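Local coordinates for coenzyme F420-dependent N(5),N(10)-methenyltetrahydromethanopterin reductase-related protein (Desulfurobacterium thermolithotrophum DSM 11699, PDB 6HUZ) that is an [Fe]-hydrogenase paralog that binds the iron-guanylylpyridinol cofactor and uses tetrahydrofolate derivatives as substrates, at the interface of chains A and B. Numbering follows the deposited sequence. Chains: chain A/B, Coenzyme F420-dependent N(5),N(10)-methenyltetrahydromethanopterin reductase-related protein.

Contact 1: the interface of chains A and B. Residues chain A 254-256, 301, 304, 352; chain B 232, 236.
This is a charged patch in a two-fold homodimer interface, where B:Arg232 and B:Glu236, one helical turn apart, tie chain B to A:Glu304, A:Glu256 and the backbone of A:Leu255. The guanidinium of B:Arg232 meets the carboxylate of A:Glu304 end-on, using both terminal nitrogens. B:Arg232 NH1 donates to A:Glu304 OE1 at 2.7 Å, on the syn side and close to the guanidinium plane. B:Arg232 NH2 runs to the syn lone pair of A:Glu304 OE2 at 3.1 Å. With the two flat groups only 24° apart, the pair acts as a nearly coplanar fork that should resist rotation about the end of the arginine. A:Glu256 approaches differently: its OE1 lies 3.0 Å from B:Arg232 NH1, a salt bridge whose N-H points away, so the attraction is electrostatic rather than a directed bond. Over one face of the guanidinium, toward its rim, sits A:Leu301 CD2, 3.7 Å from B:Arg232 CZ.

B:Arg232 reaches this cluster by bending at chi2 (87°), which also brings its NE back to the carboxylate of its own chain, 2.8 Å from B:Glu236 OE2. B:Glu236 OE2 also accepts the backbone N-H of A:Leu255, with A:Leu255 N at 2.9 Å, nearly straight, from the opposite face of the carboxylate plane. B:Glu236 thus steadies the arginine and grips the partner backbone at once. A positive phi of 74° at A:Gly254 interrupts the regular helical path just before that N-H. A:Glu256 OE1 and B:Glu236 OE2 come within 4.1 Å; their like charges are probably offset by the arginine beside both.

On chain B the pair occupies the start of helix 232-262; on chain A, the carboxylates and the backbone donor come from the far part of the chain A copy of that helix and from helix 299-306.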
loop_
_atom_site.group_PDB
_atom_site.type_symbol
_atom_site.label_atom_id
_atom_site.label_comp_id
_atom_site.label_asym_id
_atom_site.label_seq_id
_atom_site.Cartn_x
_atom_site.Cartn_y
_atom_site.Cartn_z
ATOM N N GLY A 254 -5.827 10.554 7.200
ATOM C CA GLY A 254 -6.812 10.714 6.130
ATOM C C GLY A 254 -6.178 11.073 4.801
ATOM O O GLY A 254 -4.965 11.272 4.695
ATOM N N LEU A 255 -6.992 11.182 3.788
ATOM C CA LEU A 255 -6.475 11.529 2.455
ATOM C C LEU A 255 -5.842 12.911 2.418
ATOM O O LEU A 255 -4.911 13.155 1.656
ATOM C CB LEU A 255 -7.646 11.504 1.450
ATOM C CG LEU A 255 -8.018 10.123 0.900
ATOM C CD1 LEU A 255 -9.389 10.181 0.210
ATOM C CD2 LEU A 255 -6.930 9.611 -0.039
ATOM N N GLU A 256 -6.367 13.829 3.211
ATOM C CA GLU A 256 -5.831 15.175 3.233
ATOM C C GLU A 256 -4.417 15.147 3.803
ATOM O O GLU A 256 -3.582 15.863 3.321
ATOM C CB GLU A 256 -6.761 16.142 3.995
ATOM C CG GLU A 256 -6.840 15.954 5.505
ATOM C CD GLU A 256 -7.929 15.008 5.995
ATOM O OE1 GLU A 256 -8.247 14.033 5.280
ATOM O OE2 GLU A 256 -8.466 15.241 7.101
ATOM N N LEU A 301 -10.057 18.166 -1.730
ATOM C CA LEU A 301 -9.004 17.520 -0.946
ATOM C C LEU A 301 -7.781 18.396 -0.830
ATOM O O LEU A 301 -7.141 18.419 0.228
ATOM C CB LEU A 301 -8.614 16.183 -1.566
ATOM C CG LEU A 301 -9.649 15.058 -1.455
ATOM C CD1 LEU A 301 -9.066 13.731 -1.999
ATOM C CD2 LEU A 301 -10.099 14.844 -0.013
ATOM N N GLU A 304 -8.377 20.766 1.907
ATOM C CA GLU A 304 -8.208 20.164 3.239
ATOM C C GLU A 304 -6.691 20.009 3.520
ATOM O O GLU A 304 -6.229 20.309 4.622
ATOM C CB GLU A 304 -8.879 18.775 3.310
ATOM C CG GLU A 304 -10.384 18.773 3.144
ATOM C CD GLU A 304 -11.003 17.386 3.212
ATOM O OE1 GLU A 304 -10.303 16.454 3.661
ATOM O OE2 GLU A 304 -12.184 17.221 2.826
ATOM N N SER A 352 -12.108 9.440 11.353
ATOM C CA SER A 352 -12.792 9.872 10.134
ATOM C C SER A 352 -13.989 10.760 10.499
ATOM O O SER A 352 -14.118 11.856 9.945
ATOM C CB SER A 352 -13.256 8.670 9.316
ATOM O OG SER A 352 -12.157 8.006 8.708
ATOM N N ARG B 232 -17.025 8.944 2.641
ATOM C CA ARG B 232 -15.571 9.192 2.666
ATOM C C ARG B 232 -14.904 8.188 3.584
ATOM O O ARG B 232 -13.862 7.619 3.251
ATOM C CB ARG B 232 -15.299 10.612 3.194
ATOM C CG ARG B 232 -13.819 10.933 3.397
ATOM C CD ARG B 232 -13.121 11.469 2.176
ATOM N NE ARG B 232 -11.837 12.049 2.589
ATOM C CZ ARG B 232 -11.660 13.319 2.915
ATOM N NH1 ARG B 232 -10.469 13.748 3.309
ATOM N NH2 ARG B 232 -12.675 14.176 2.851
ATOM N N GLU B 236 -11.827 5.795 2.485
ATOM C CA GLU B 236 -10.501 5.821 3.114
ATOM C C GLU B 236 -10.165 4.494 3.747
ATOM O O GLU B 236 -9.005 4.126 3.742
ATOM C CB GLU B 236 -10.392 6.942 4.156
ATOM C CG GLU B 236 -10.438 8.306 3.506
ATOM C CD GLU B 236 -10.051 9.448 4.416
ATOM O OE1 GLU B 236 -9.944 9.243 5.648
ATOM O OE2 GLU B 236 -9.867 10.564 3.884
#

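Contact 2: the interface of chains A and B. Residues chain A 258-259, 264, 267, 291, 294; chain B 214, 218.
Helix 207-228 of chain B pushes B:Phe214 into a hydrophobic pocket of chain A, where A:Leu258 and A:Ile259 of helix 232-262, A:Val264 and A:Met267 of helix 264-271, A:Leu291 of helix 282-292 and A:Ile294 of helix 294-297 surround it. The phenylalanine is the knob of this part of the dimer interface. Its CG stands opposite the backbone N (chi1 169°), which sends the ring outward from its helix into chain A.

Different parts of the ring meet different walls. Along one side, A:Leu258 runs antiparallel to the phenylalanine and sets CD2 3.7 Å from B:Phe214 CD1, while A:Ile259 brings CG1 to CE1 at 3.9 Å. Across the ring, A:Ile294 CD1 approaches CE2 of B:Phe214 to 3.7 Å, and A:Leu291 CD2 lies against the same side. A:Val264 CG2 closes the far end, 3.9 Å from B:Phe214 CZ. B:Ile218, one turn along the same helix, lays CG1 over one face toward the rim and also touches A:Ile294 CD1. An alanine in place of B:Phe214 is likely to open a gap among the chain A side chains and leave the A:Met267 methyl without its aromatic partner. That methyl gets there through a bend at chi3 (-70°), and A:Met267 CE sits over the centre of the face opposite B:Ile218, 3.6 Å from the centroid of the B:Phe214 ring.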
loop_
_atom_site.group_PDB
_atom_site.type_symbol
_atom_site.label_atom_id
_atom_site.label_comp_id
_atom_site.label_asym_id
_atom_site.label_seq_id
_atom_site.Cartn_x
_atom_site.Cartn_y
_atom_site.Cartn_z
ATOM N N LEU A 258 -2.346 12.499 3.740
ATOM C CA LEU A 258 -1.571 11.772 2.742
ATOM C C LEU A 258 -1.057 12.729 1.684
ATOM O O LEU A 258 0.125 12.697 1.336
ATOM C CB LEU A 258 -2.478 10.729 2.055
ATOM C CG LEU A 258 -1.821 10.040 0.866
ATOM C CD1 LEU A 258 -0.702 9.115 1.315
ATOM C CD2 LEU A 258 -2.846 9.275 0.068
ATOM N N ILE A 259 -1.957 13.569 1.164
ATOM C CA ILE A 259 -1.612 14.532 0.122
ATOM C C ILE A 259 -0.613 15.590 0.643
ATOM O O ILE A 259 0.382 15.851 -0.022
ATOM C CB ILE A 259 -2.888 15.189 -0.456
ATOM C CG1 ILE A 259 -3.744 14.152 -1.244
ATOM C CG2 ILE A 259 -2.530 16.388 -1.335
ATOM C CD1 ILE A 259 -5.256 14.550 -1.388
ATOM N N VAL A 264 2.700 16.215 -3.636
ATOM C CA VAL A 264 2.412 15.818 -5.030
ATOM C C VAL A 264 3.518 16.344 -5.983
ATOM O O VAL A 264 4.001 15.629 -6.861
ATOM C CB VAL A 264 1.012 16.356 -5.436
ATOM C CG1 VAL A 264 0.798 16.284 -6.940
ATOM C CG2 VAL A 264 -0.093 15.593 -4.709
ATOM N N MET A 267 6.526 14.161 -5.610
ATOM C CA MET A 267 6.337 12.869 -6.203
ATOM C C MET A 267 6.425 12.992 -7.709
ATOM O O MET A 267 7.104 12.214 -8.345
ATOM C CB MET A 267 4.969 12.321 -5.818
ATOM C CG MET A 267 4.904 11.898 -4.372
ATOM S SD MET A 267 3.442 10.871 -4.072
ATOM C CE MET A 267 2.152 12.073 -4.241
ATOM N N LEU A 291 -0.865 13.021 -12.312
ATOM C CA LEU A 291 -0.329 13.912 -11.282
ATOM C C LEU A 291 -0.252 15.341 -11.783
ATOM O O LEU A 291 -0.339 16.256 -10.973
ATOM C CB LEU A 291 1.064 13.470 -10.813
ATOM C CG LEU A 291 1.104 12.131 -10.074
ATOM C CD1 LEU A 291 2.540 11.767 -9.723
ATOM C CD2 LEU A 291 0.247 12.150 -8.837
ATOM N N ILE A 294 -3.724 16.788 -11.190
ATOM C CA ILE A 294 -4.401 16.234 -10.026
ATOM C C ILE A 294 -5.173 17.259 -9.206
ATOM O O ILE A 294 -6.263 16.942 -8.744
ATOM C CB ILE A 294 -3.430 15.400 -9.163
ATOM C CG1 ILE A 294 -4.211 14.476 -8.232
ATOM C CG2 ILE A 294 -2.462 16.287 -8.387
ATOM C CD1 ILE A 294 -3.468 13.325 -7.831
ATOM N N PHE B 214 -0.677 5.906 -5.148
ATOM C CA PHE B 214 -1.257 7.171 -4.711
ATOM C C PHE B 214 -2.224 7.640 -5.767
ATOM O O PHE B 214 -3.353 7.989 -5.425
ATOM C CB PHE B 214 -0.147 8.224 -4.533
ATOM C CG PHE B 214 -0.699 9.607 -4.347
ATOM C CD1 PHE B 214 -1.043 10.071 -3.092
ATOM C CD2 PHE B 214 -0.915 10.435 -5.437
ATOM C CE1 PHE B 214 -1.584 11.345 -2.932
ATOM C CE2 PHE B 214 -1.422 11.700 -5.273
ATOM C CZ PHE B 214 -1.766 12.153 -4.025
ATOM N N ILE B 218 -6.425 8.026 -5.573
ATOM C CA ILE B 218 -7.196 9.228 -5.891
ATOM C C ILE B 218 -8.215 8.852 -6.970
ATOM O O ILE B 218 -9.347 9.317 -6.923
ATOM C CB ILE B 218 -6.284 10.381 -6.336
ATOM C CG1 ILE B 218 -5.283 10.741 -5.208
ATOM C CG2 ILE B 218 -7.123 11.600 -6.738
ATOM C CD1 ILE B 218 -5.923 11.045 -3.852
#

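Contact 1 and contact 2 lie about 12 Å apart, measured between the centres of their C-alpha atoms, and belong to one dimer surface. Helix 232-262 of chain A links them directly: its residues 254-256 serve contact 1, and 258-259, within the next turn, serve contact 2. On the chain B side the consecutive helices 207-228 and 232-262 supply the two sets of partners. Polar pairing that depends on direction thus adjoins apolar packing that depends on shape, and the two together probably fix the register of the intertwined helices. Two-fold symmetry repeats both with the chains exchanged.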